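Local coordinates for protein argonaute (Methanocaldococcus jannaschii, PDB 5G5S), which uses short single-stranded DNA guides to find complementary DNA strands and cut them, and may thereby defend the archaeon against invading genetic elements, at residues Y490-S495 against E527-R532; N310-L315 against L662-K667; C520-D525 against H687-F692. All coordinates share one frame; numbering follows the deposited sequence.

From the N terminus the chain first supplies 310-315, which enters strand 314-317 and waits almost 350 residues for its partner, helix 656-666, in interaction 2. Nested inside that long loop is interaction 1, closed over 31 residues between 490-495 and 527-532. Strand 520-525 falls within this inner loop, but its partner helix 684-697 comes after the partner of interaction 2, so interaction 3 crosses both others. Interactions 1 and 2 meet where Ile492 N lies 2.9 Å from Leu315 O, in a small three-stranded sheet; interactions 1 and 3 meet through neighbouring strands 517-525 and 530-537 of the large PIWI sheet.

Interaction 1. Residues Y490-S495 against E527-R532; sequences YFILDS and EGKIRR
Glu527 and Ile492 bury the most surface in this contact, Ile492 packing its side chain on both the carbonyl and the side chain of Glu527. The CD1 methyl of Ile492 lies over the glutamate side chain, which it crosses obliquely, 4.0 Å from Glu527 CB and 3.8 Å from Glu527 OE2, so the methyl touches both the CB-CG part and a carboxylate oxygen. Ile492 places CG1 between its backbone N and carbonyl carbon (chi1 65°), while its other branch, CG2, comes within 4.0 Å of Lys529 CD; the Ile492 and Lys529 side chains lie side by side and point the same way.

Leu493, third in buried area, supplies the one hydrogen bond across the segments: Leu493 N donates to Glu527 O over 2.8 Å, nearly straight at 165°. The same carbonyl is flanked by carbon, since Leu493 CB is 3.4 Å from Glu527 O. Leu493 CD1 then rests 3.9 Å from Gly528 CA. Gly528, with a positive phi of 84° and no side chain, lets the methyl come this near.

Asp525 OD1 accepts from the backbone N of both Glu527 and Lys529, fixing the turn between strands 517-525 and 530-537. Strand 492-493 in turn pairs with strand 314-317, and Leu493 also touches Asp664 of helix 656-666, so the turn of the PIWI hairpin meets the edge of a separate three-stranded sheet.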
loop_
_atom_site.group_PDB
_atom_site.type_symbol
_atom_site.label_atom_id
_atom_site.label_comp_id
_atom_site.label_asym_id
_atom_site.label_seq_id
_atom_site.Cartn_x
_atom_site.Cartn_y
_atom_site.Cartn_z
ATOM N N TYR A 490 16.057 -14.934 -8.302
ATOM C CA TYR A 490 17.499 -14.725 -8.190
ATOM C C TYR A 490 18.074 -15.045 -6.806
ATOM O O TYR A 490 18.971 -15.887 -6.687
ATOM C CB TYR A 490 17.910 -13.328 -8.678
ATOM C CG TYR A 490 19.161 -13.362 -9.519
ATOM C CD1 TYR A 490 20.404 -13.617 -8.944
ATOM C CD2 TYR A 490 19.102 -13.182 -10.895
ATOM C CE1 TYR A 490 21.560 -13.674 -9.719
ATOM C CE2 TYR A 490 20.253 -13.215 -11.678
ATOM C CZ TYR A 490 21.481 -13.471 -11.087
ATOM O OH TYR A 490 22.615 -13.531 -11.854
ATOM N N PHE A 491 17.537 -14.405 -5.774
ATOM C CA PHE A 491 17.996 -14.579 -4.400
ATOM C C PHE A 491 16.883 -15.097 -3.501
ATOM O O PHE A 491 15.706 -14.848 -3.767
ATOM C CB PHE A 491 18.591 -13.259 -3.852
ATOM C CG PHE A 491 17.680 -12.058 -3.948
ATOM C CD1 PHE A 491 17.657 -11.271 -5.094
ATOM C CD2 PHE A 491 16.854 -11.706 -2.887
ATOM C CE1 PHE A 491 16.788 -10.178 -5.194
ATOM C CE2 PHE A 491 15.995 -10.605 -2.982
ATOM C CZ PHE A 491 15.958 -9.857 -4.138
ATOM N N ILE A 492 17.254 -15.847 -2.455
ATOM C CA ILE A 492 16.315 -16.385 -1.467
ATOM C C ILE A 492 16.751 -15.942 -0.058
ATOM O O ILE A 492 17.786 -15.284 0.084
ATOM C CB ILE A 492 16.092 -17.929 -1.599
ATOM C CG1 ILE A 492 17.371 -18.735 -1.298
ATOM C CG2 ILE A 492 15.490 -18.306 -2.959
ATOM C CD1 ILE A 492 17.196 -19.828 -0.318
ATOM N N LEU A 493 15.956 -16.287 0.970
ATOM C CA LEU A 493 16.274 -15.967 2.361
ATOM C C LEU A 493 17.201 -17.019 2.938
ATOM O O LEU A 493 16.995 -18.207 2.683
ATOM C CB LEU A 493 15.001 -15.878 3.207
ATOM C CG LEU A 493 14.137 -14.633 3.020
ATOM C CD1 LEU A 493 12.773 -14.827 3.639
ATOM C CD2 LEU A 493 14.809 -13.396 3.616
ATOM N N ASP A 494 18.216 -16.593 3.721
ATOM C CA ASP A 494 19.161 -17.508 4.363
ATOM C C ASP A 494 18.508 -18.270 5.511
ATOM O O ASP A 494 18.934 -19.385 5.825
ATOM C CB ASP A 494 20.421 -16.766 4.851
ATOM C CG ASP A 494 21.498 -17.659 5.452
ATOM O OD1 ASP A 494 21.892 -18.647 4.790
ATOM O OD2 ASP A 494 21.952 -17.365 6.579
ATOM N N SER A 495 17.487 -17.667 6.142
ATOM C CA SER A 495 16.773 -18.281 7.257
ATOM C C SER A 495 15.402 -18.823 6.821
ATOM O O SER A 495 14.595 -18.084 6.241
ATOM C CB SER A 495 16.621 -17.290 8.413
ATOM O OG SER A 495 15.835 -16.167 8.037
ATOM N N GLU A 527 11.304 -19.995 1.773
ATOM C CA GLU A 527 12.574 -19.375 1.353
ATOM C C GLU A 527 12.401 -17.902 0.898
ATOM O O GLU A 527 13.387 -17.258 0.526
ATOM C CB GLU A 527 13.240 -20.160 0.198
ATOM C CG GLU A 527 13.654 -21.591 0.489
ATOM C CD GLU A 527 14.048 -22.359 -0.760
ATOM O OE1 GLU A 527 13.288 -22.308 -1.756
ATOM O OE2 GLU A 527 15.114 -23.019 -0.745
ATOM N N GLY A 528 11.165 -17.411 0.883
ATOM C CA GLY A 528 10.862 -16.046 0.469
ATOM C C GLY A 528 10.710 -15.840 -1.028
ATOM O O GLY A 528 10.788 -14.703 -1.509
ATOM N N LYS A 529 10.479 -16.919 -1.788
ATOM C CA LYS A 529 10.262 -16.744 -3.222
ATOM C C LYS A 529 8.793 -16.818 -3.606
ATOM O O LYS A 529 8.020 -17.526 -2.948
ATOM C CB LYS A 529 11.192 -17.614 -4.089
ATOM C CG LYS A 529 10.987 -19.114 -4.032
ATOM C CD LYS A 529 12.174 -19.843 -4.657
ATOM C CE LYS A 529 11.923 -21.319 -4.815
ATOM N NZ LYS A 529 12.879 -21.933 -5.774
ATOM N N ILE A 530 8.396 -16.032 -4.625
ATOM C CA ILE A 530 7.018 -15.961 -5.117
ATOM C C ILE A 530 6.666 -17.269 -5.802
ATOM O O ILE A 530 7.325 -17.661 -6.759
ATOM C CB ILE A 530 6.760 -14.734 -6.052
ATOM C CG1 ILE A 530 7.193 -13.411 -5.393
ATOM C CG2 ILE A 530 5.281 -14.666 -6.499
ATOM C CD1 ILE A 530 7.625 -12.325 -6.348
ATOM N N ARG A 531 5.638 -17.945 -5.301
ATOM C CA ARG A 531 5.161 -19.199 -5.870
ATOM C C ARG A 531 3.953 -18.962 -6.755
ATOM O O ARG A 531 3.797 -19.657 -7.759
ATOM C CB ARG A 531 4.864 -20.241 -4.778
ATOM C CG ARG A 531 6.091 -20.616 -3.922
ATOM C CD ARG A 531 7.285 -21.157 -4.711
ATOM N NE ARG A 531 7.026 -22.478 -5.294
ATOM C CZ ARG A 531 7.356 -23.637 -4.729
ATOM N NH1 ARG A 531 7.972 -23.661 -3.550
ATOM N NH2 ARG A 531 7.075 -24.783 -5.340
ATOM N N ARG A 532 3.094 -17.982 -6.384
ATOM C CA ARG A 532 1.883 -17.610 -7.123
ATOM C C ARG A 532 1.504 -16.141 -6.892
ATOM O O ARG A 532 1.659 -15.605 -5.794
ATOM C CB ARG A 532 0.665 -18.474 -6.700
ATOM C CG ARG A 532 0.795 -19.998 -6.783
ATOM C CD ARG A 532 0.695 -20.536 -8.199
ATOM N NE ARG A 532 -0.693 -20.592 -8.636
ATOM C CZ ARG A 532 -1.442 -21.688 -8.605
ATOM N NH1 ARG A 532 -0.931 -22.840 -8.183
ATOM N NH2 ARG A 532 -2.699 -21.647 -9.021
#

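Interaction 2. Residues N310-L315 against L662-K667; sequences NNTPLL and LYDLTK
Thr312 meets Asp664 and Asn311 meets Lys667 where the loop leading into strand 314-317, with Asn311 at the centre of an inverse gamma turn, passes the last part of helix 656-666. The close part of this contact is polar. Thr312 OG1 donates to Asp664 OD1 over 2.8 Å, meeting the oxygen from above the carboxylate plane, 40° out of it. Gln660 NE2 donates to that same oxygen, giving it two donors. The Thr312 and Asp664 side chains cross at about a right angle, and Thr312 CB also comes within 3.2 Å of Asp664 OD1.

Lys667, which buries the most surface here, runs its aliphatic chain past the loop: Lys667 CE is 3.3 Å from Thr312 O. Its contact with Leu314 is looser, with Leu314 CD2 4.3 Å from Lys667 CD. Toward the solvent side, exposed Asn310 turns its CB away from the helix and touches it through its backbone, with Asn310 O 3.5 Å from Tyr663 CE2.

At the partly exposed Asn311, CG lies anti to the backbone N (chi1 -174°) and the amide end returns toward the helix. A bend at the last lysine torsion (chi4 84°) places Lys667 NZ 2.6 Å from Asn311 OD1, to which it donates from somewhat outside the carbonyl plane.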
loop_
_atom_site.group_PDB
_atom_site.type_symbol
_atom_site.label_atom_id
_atom_site.label_comp_id
_atom_site.label_asym_id
_atom_site.label_seq_id
_atom_site.Cartn_x
_atom_site.Cartn_y
_atom_site.Cartn_z
ATOM N N ASN A 310 18.088 -7.576 12.709
ATOM C CA ASN A 310 19.326 -8.123 12.160
ATOM C C ASN A 310 19.320 -7.954 10.659
ATOM O O ASN A 310 18.254 -8.030 10.035
ATOM C CB ASN A 310 19.469 -9.602 12.514
ATOM C CG ASN A 310 19.503 -9.869 13.993
ATOM O OD1 ASN A 310 20.136 -9.140 14.771
ATOM N ND2 ASN A 310 18.815 -10.919 14.405
ATOM N N ASN A 311 20.494 -7.711 10.075
ATOM C CA ASN A 311 20.633 -7.552 8.634
ATOM C C ASN A 311 20.733 -8.961 8.055
ATOM O O ASN A 311 21.828 -9.488 7.853
ATOM C CB ASN A 311 21.858 -6.689 8.308
ATOM C CG ASN A 311 21.999 -6.349 6.847
ATOM O OD1 ASN A 311 21.018 -6.070 6.147
ATOM N ND2 ASN A 311 23.236 -6.321 6.371
ATOM N N THR A 312 19.575 -9.603 7.885
ATOM C CA THR A 312 19.458 -10.985 7.431
ATOM C C THR A 312 20.144 -11.211 6.084
ATOM O O THR A 312 19.958 -10.417 5.167
ATOM C CB THR A 312 18.002 -11.458 7.563
ATOM O OG1 THR A 312 17.633 -11.366 8.943
ATOM C CG2 THR A 312 17.772 -12.890 7.063
ATOM N N PRO A 313 21.029 -12.221 5.973
ATOM C CA PRO A 313 21.691 -12.437 4.688
ATOM C C PRO A 313 20.753 -13.091 3.682
ATOM O O PRO A 313 19.704 -13.639 4.041
ATOM C CB PRO A 313 22.906 -13.316 5.029
ATOM C CG PRO A 313 22.725 -13.746 6.442
ATOM C CD PRO A 313 21.408 -13.259 6.952
ATOM N N LEU A 314 21.129 -12.978 2.410
ATOM C CA LEU A 314 20.413 -13.535 1.286
ATOM C C LEU A 314 21.289 -14.608 0.680
ATOM O O LEU A 314 22.516 -14.567 0.821
ATOM C CB LEU A 314 20.092 -12.436 0.244
ATOM C CG LEU A 314 19.256 -11.241 0.733
ATOM C CD1 LEU A 314 19.471 -10.022 -0.144
ATOM C CD2 LEU A 314 17.781 -11.585 0.832
ATOM N N LEU A 315 20.660 -15.588 0.028
ATOM C CA LEU A 315 21.377 -16.659 -0.645
ATOM C C LEU A 315 21.176 -16.549 -2.146
ATOM O O LEU A 315 20.079 -16.251 -2.611
ATOM C CB LEU A 315 20.933 -18.033 -0.137
ATOM C CG LEU A 315 21.343 -18.414 1.277
ATOM C CD1 LEU A 315 20.609 -19.658 1.719
ATOM C CD2 LEU A 315 22.859 -18.642 1.385
ATOM N N LEU A 662 8.938 -10.024 9.284
ATOM C CA LEU A 662 8.331 -8.964 8.479
ATOM C C LEU A 662 9.385 -8.082 7.865
ATOM O O LEU A 662 9.279 -7.758 6.677
ATOM C CB LEU A 662 7.297 -8.174 9.297
ATOM C CG LEU A 662 6.079 -8.992 9.788
ATOM C CD1 LEU A 662 5.161 -8.145 10.641
ATOM C CD2 LEU A 662 5.328 -9.656 8.641
ATOM N N TYR A 663 10.453 -7.755 8.654
ATOM C CA TYR A 663 11.614 -7.006 8.180
ATOM C C TYR A 663 12.322 -7.759 7.070
ATOM O O TYR A 663 12.716 -7.137 6.086
ATOM C CB TYR A 663 12.620 -6.704 9.316
ATOM C CG TYR A 663 13.838 -5.961 8.808
ATOM C CD1 TYR A 663 13.745 -4.639 8.381
ATOM C CD2 TYR A 663 15.061 -6.610 8.651
ATOM C CE1 TYR A 663 14.855 -3.962 7.866
ATOM C CE2 TYR A 663 16.179 -5.942 8.148
ATOM C CZ TYR A 663 16.071 -4.618 7.753
ATOM O OH TYR A 663 17.168 -3.947 7.259
ATOM N N ASP A 664 12.520 -9.078 7.240
ATOM C CA ASP A 664 13.198 -9.913 6.243
ATOM C C ASP A 664 12.438 -9.893 4.925
ATOM O O ASP A 664 13.063 -9.942 3.874
ATOM C CB ASP A 664 13.320 -11.377 6.721
ATOM C CG ASP A 664 14.224 -11.642 7.915
ATOM O OD1 ASP A 664 14.997 -10.730 8.295
ATOM O OD2 ASP A 664 14.118 -12.747 8.506
ATOM N N LEU A 665 11.091 -9.835 4.994
ATOM C CA LEU A 665 10.212 -9.806 3.825
ATOM C C LEU A 665 10.232 -8.478 3.076
ATOM O O LEU A 665 9.941 -8.474 1.891
ATOM C CB LEU A 665 8.785 -10.256 4.168
ATOM C CG LEU A 665 8.616 -11.729 4.564
ATOM C CD1 LEU A 665 7.281 -11.954 5.265
ATOM C CD2 LEU A 665 8.748 -12.653 3.360
ATOM N N THR A 666 10.630 -7.365 3.732
ATOM C CA THR A 666 10.791 -6.043 3.071
ATOM C C THR A 666 12.075 -6.064 2.183
ATOM O O THR A 666 12.261 -5.219 1.299
ATOM C CB THR A 666 10.870 -4.887 4.117
ATOM O OG1 THR A 666 12.141 -4.906 4.794
ATOM C CG2 THR A 666 9.707 -4.892 5.123
ATOM N N LYS A 667 12.967 -7.025 2.464
ATOM C CA LYS A 667 14.227 -7.230 1.763
ATOM C C LYS A 667 14.051 -8.103 0.500
ATOM O O LYS A 667 14.942 -8.135 -0.330
ATOM C CB LYS A 667 15.237 -7.859 2.735
ATOM C CG LYS A 667 16.668 -7.437 2.536
ATOM C CD LYS A 667 17.576 -8.217 3.479
ATOM C CE LYS A 667 19.001 -7.713 3.480
ATOM N NZ LYS A 667 19.163 -6.553 4.393
#

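Interaction 3. Residues C520-D525 against H687-F692; sequences CTVVYD and HYADKF
Cys520, Val522 and Tyr524, alternate residues on one side of strand 517-525, pack against helix 684-697 in the RNase H-like PIWI fold. The axes of segments 520-525 and 687-692 approach to 7.3 Å with their directions 145° apart, close enough for Val522 CG2 to sit 3.5 Å from Ala689 N, against the helix backbone itself. Ala689 CB lies 4.0 Å from both Val522 CG2 and Cys520 O.

At one end, Cys520 makes a sulfur-aromatic contact with Phe692. SG lies anti to the backbone N (chi1 178°) and 4.3 Å from the ring centroid, 49° off the ring normal. At the other end, Tyr524 OH lies at the edge of the Tyr688 ring, near its plane, 3.5 Å from Tyr688 CD2.

In the next shell, Phe714 meets the Phe692 ring edge-to-face, while Tyr688 OH is hydrogen-bonded to Ser671 OG, on a residue that interacts with guide DNA, and to Tyr670 N. The helix also carries Asp690, an active-site residue by similarity to relatives, whose CB points away from the strand. Backbone pairing of Cys520 with Asp506, another such residue, places the strand beside what is probably the same catalytic centre. One face of the Tyr688 ring is met by its neighbour: His687 CD2 lies 3.6 Å above the plane, offset toward the rim.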
loop_
_atom_site.group_PDB
_atom_site.type_symbol
_atom_site.label_atom_id
_atom_site.label_comp_id
_atom_site.label_asym_id
_atom_site.label_seq_id
_atom_site.Cartn_x
_atom_site.Cartn_y
_atom_site.Cartn_z
ATOM N N CYS A 520 -6.343 -10.177 -4.707
ATOM C CA CYS A 520 -5.134 -10.883 -5.087
ATOM C C CYS A 520 -4.459 -11.400 -3.860
ATOM O O CYS A 520 -4.451 -10.732 -2.832
ATOM C CB CYS A 520 -4.204 -9.959 -5.878
ATOM S SG CYS A 520 -2.632 -10.714 -6.375
ATOM N N THR A 521 -3.857 -12.580 -3.985
ATOM C CA THR A 521 -3.017 -13.202 -2.975
ATOM C C THR A 521 -1.650 -13.410 -3.637
ATOM O O THR A 521 -1.566 -13.963 -4.742
ATOM C CB THR A 521 -3.626 -14.521 -2.441
ATOM O OG1 THR A 521 -4.876 -14.231 -1.818
ATOM C CG2 THR A 521 -2.737 -15.199 -1.405
ATOM N N VAL A 522 -0.595 -12.921 -2.991
ATOM C CA VAL A 522 0.765 -13.162 -3.453
ATOM C C VAL A 522 1.338 -14.199 -2.489
ATOM O O VAL A 522 1.433 -13.950 -1.293
ATOM C CB VAL A 522 1.635 -11.898 -3.695
ATOM C CG1 VAL A 522 3.044 -12.276 -4.135
ATOM C CG2 VAL A 522 0.999 -11.027 -4.768
ATOM N N VAL A 523 1.563 -15.412 -3.001
ATOM C CA VAL A 523 2.029 -16.554 -2.228
ATOM C C VAL A 523 3.551 -16.666 -2.225
ATOM O O VAL A 523 4.172 -16.812 -3.272
ATOM C CB VAL A 523 1.340 -17.866 -2.706
ATOM C CG1 VAL A 523 1.736 -19.053 -1.828
ATOM C CG2 VAL A 523 -0.183 -17.716 -2.767
ATOM N N TYR A 524 4.138 -16.625 -1.028
ATOM C CA TYR A 524 5.565 -16.785 -0.794
ATOM C C TYR A 524 5.805 -18.098 -0.081
ATOM O O TYR A 524 5.018 -18.470 0.779
ATOM C CB TYR A 524 6.115 -15.624 0.053
ATOM C CG TYR A 524 6.478 -14.403 -0.759
ATOM C CD1 TYR A 524 5.512 -13.717 -1.497
ATOM C CD2 TYR A 524 7.776 -13.916 -0.775
ATOM C CE1 TYR A 524 5.843 -12.594 -2.251
ATOM C CE2 TYR A 524 8.117 -12.788 -1.521
ATOM C CZ TYR A 524 7.144 -12.129 -2.252
ATOM O OH TYR A 524 7.465 -11.025 -2.990
ATOM N N ASP A 525 6.895 -18.792 -0.418
ATOM C CA ASP A 525 7.242 -20.034 0.265
ATOM C C ASP A 525 8.143 -19.740 1.471
ATOM O O ASP A 525 8.422 -18.568 1.753
ATOM C CB ASP A 525 7.853 -21.072 -0.705
ATOM C CG ASP A 525 9.177 -20.714 -1.368
ATOM O OD1 ASP A 525 9.827 -19.740 -0.927
ATOM O OD2 ASP A 525 9.586 -21.441 -2.295
ATOM N N HIS A 687 2.828 -5.903 -0.273
ATOM C CA HIS A 687 3.243 -4.825 -1.186
ATOM C C HIS A 687 2.902 -5.157 -2.658
ATOM O O HIS A 687 2.379 -4.307 -3.371
ATOM C CB HIS A 687 4.759 -4.539 -1.026
ATOM C CG HIS A 687 5.328 -3.629 -2.067
ATOM N ND1 HIS A 687 5.248 -2.248 -1.943
ATOM C CD2 HIS A 687 5.973 -3.926 -3.220
ATOM C CE1 HIS A 687 5.830 -1.754 -3.019
ATOM N NE2 HIS A 687 6.270 -2.722 -3.825
ATOM N N TYR A 688 3.242 -6.378 -3.101
ATOM C CA TYR A 688 3.006 -6.831 -4.465
ATOM C C TYR A 688 1.546 -7.187 -4.742
ATOM O O TYR A 688 1.096 -6.997 -5.870
ATOM C CB TYR A 688 3.998 -7.932 -4.884
ATOM C CG TYR A 688 5.410 -7.420 -5.087
ATOM C CD1 TYR A 688 5.674 -6.371 -5.968
ATOM C CD2 TYR A 688 6.492 -8.039 -4.468
ATOM C CE1 TYR A 688 6.976 -5.917 -6.185
ATOM C CE2 TYR A 688 7.797 -7.598 -4.681
ATOM C CZ TYR A 688 8.033 -6.527 -5.531
ATOM O OH TYR A 688 9.314 -6.075 -5.720
ATOM N N ALA A 689 0.797 -7.655 -3.718
ATOM C CA ALA A 689 -0.643 -7.917 -3.835
ATOM C C ALA A 689 -1.359 -6.574 -4.139
ATOM O O ALA A 689 -2.226 -6.519 -5.019
ATOM C CB ALA A 689 -1.190 -8.512 -2.545
ATOM N N ASP A 690 -0.959 -5.497 -3.428
ATOM C CA ASP A 690 -1.513 -4.161 -3.620
ATOM C C ASP A 690 -1.183 -3.607 -5.013
ATOM O O ASP A 690 -2.060 -3.040 -5.658
ATOM C CB ASP A 690 -1.064 -3.201 -2.509
ATOM C CG ASP A 690 -1.644 -1.806 -2.670
ATOM O OD1 ASP A 690 -2.892 -1.666 -2.608
ATOM O OD2 ASP A 690 -0.862 -0.864 -2.926
ATOM N N LYS A 691 0.063 -3.817 -5.486
ATOM C CA LYS A 691 0.528 -3.398 -6.809
ATOM C C LYS A 691 -0.211 -4.123 -7.953
ATOM O O LYS A 691 -0.401 -3.539 -9.025
ATOM C CB LYS A 691 2.051 -3.595 -6.932
ATOM C CG LYS A 691 2.882 -2.411 -6.419
ATOM C CD LYS A 691 4.366 -2.666 -6.655
ATOM C CE LYS A 691 5.196 -1.398 -6.769
ATOM N NZ LYS A 691 6.666 -1.668 -6.680
ATOM N N PHE A 692 -0.621 -5.386 -7.731
ATOM C CA PHE A 692 -1.352 -6.153 -8.735
ATOM C C PHE A 692 -2.789 -5.659 -8.836
ATOM O O PHE A 692 -3.302 -5.499 -9.944
ATOM C CB PHE A 692 -1.278 -7.672 -8.486
ATOM C CG PHE A 692 -2.088 -8.480 -9.482
ATOM C CD1 PHE A 692 -1.578 -8.781 -10.739
ATOM C CD2 PHE A 692 -3.389 -8.879 -9.189
ATOM C CE1 PHE A 692 -2.335 -9.498 -11.664
ATOM C CE2 PHE A 692 -4.143 -9.604 -10.114
ATOM C CZ PHE A 692 -3.609 -9.912 -11.343
#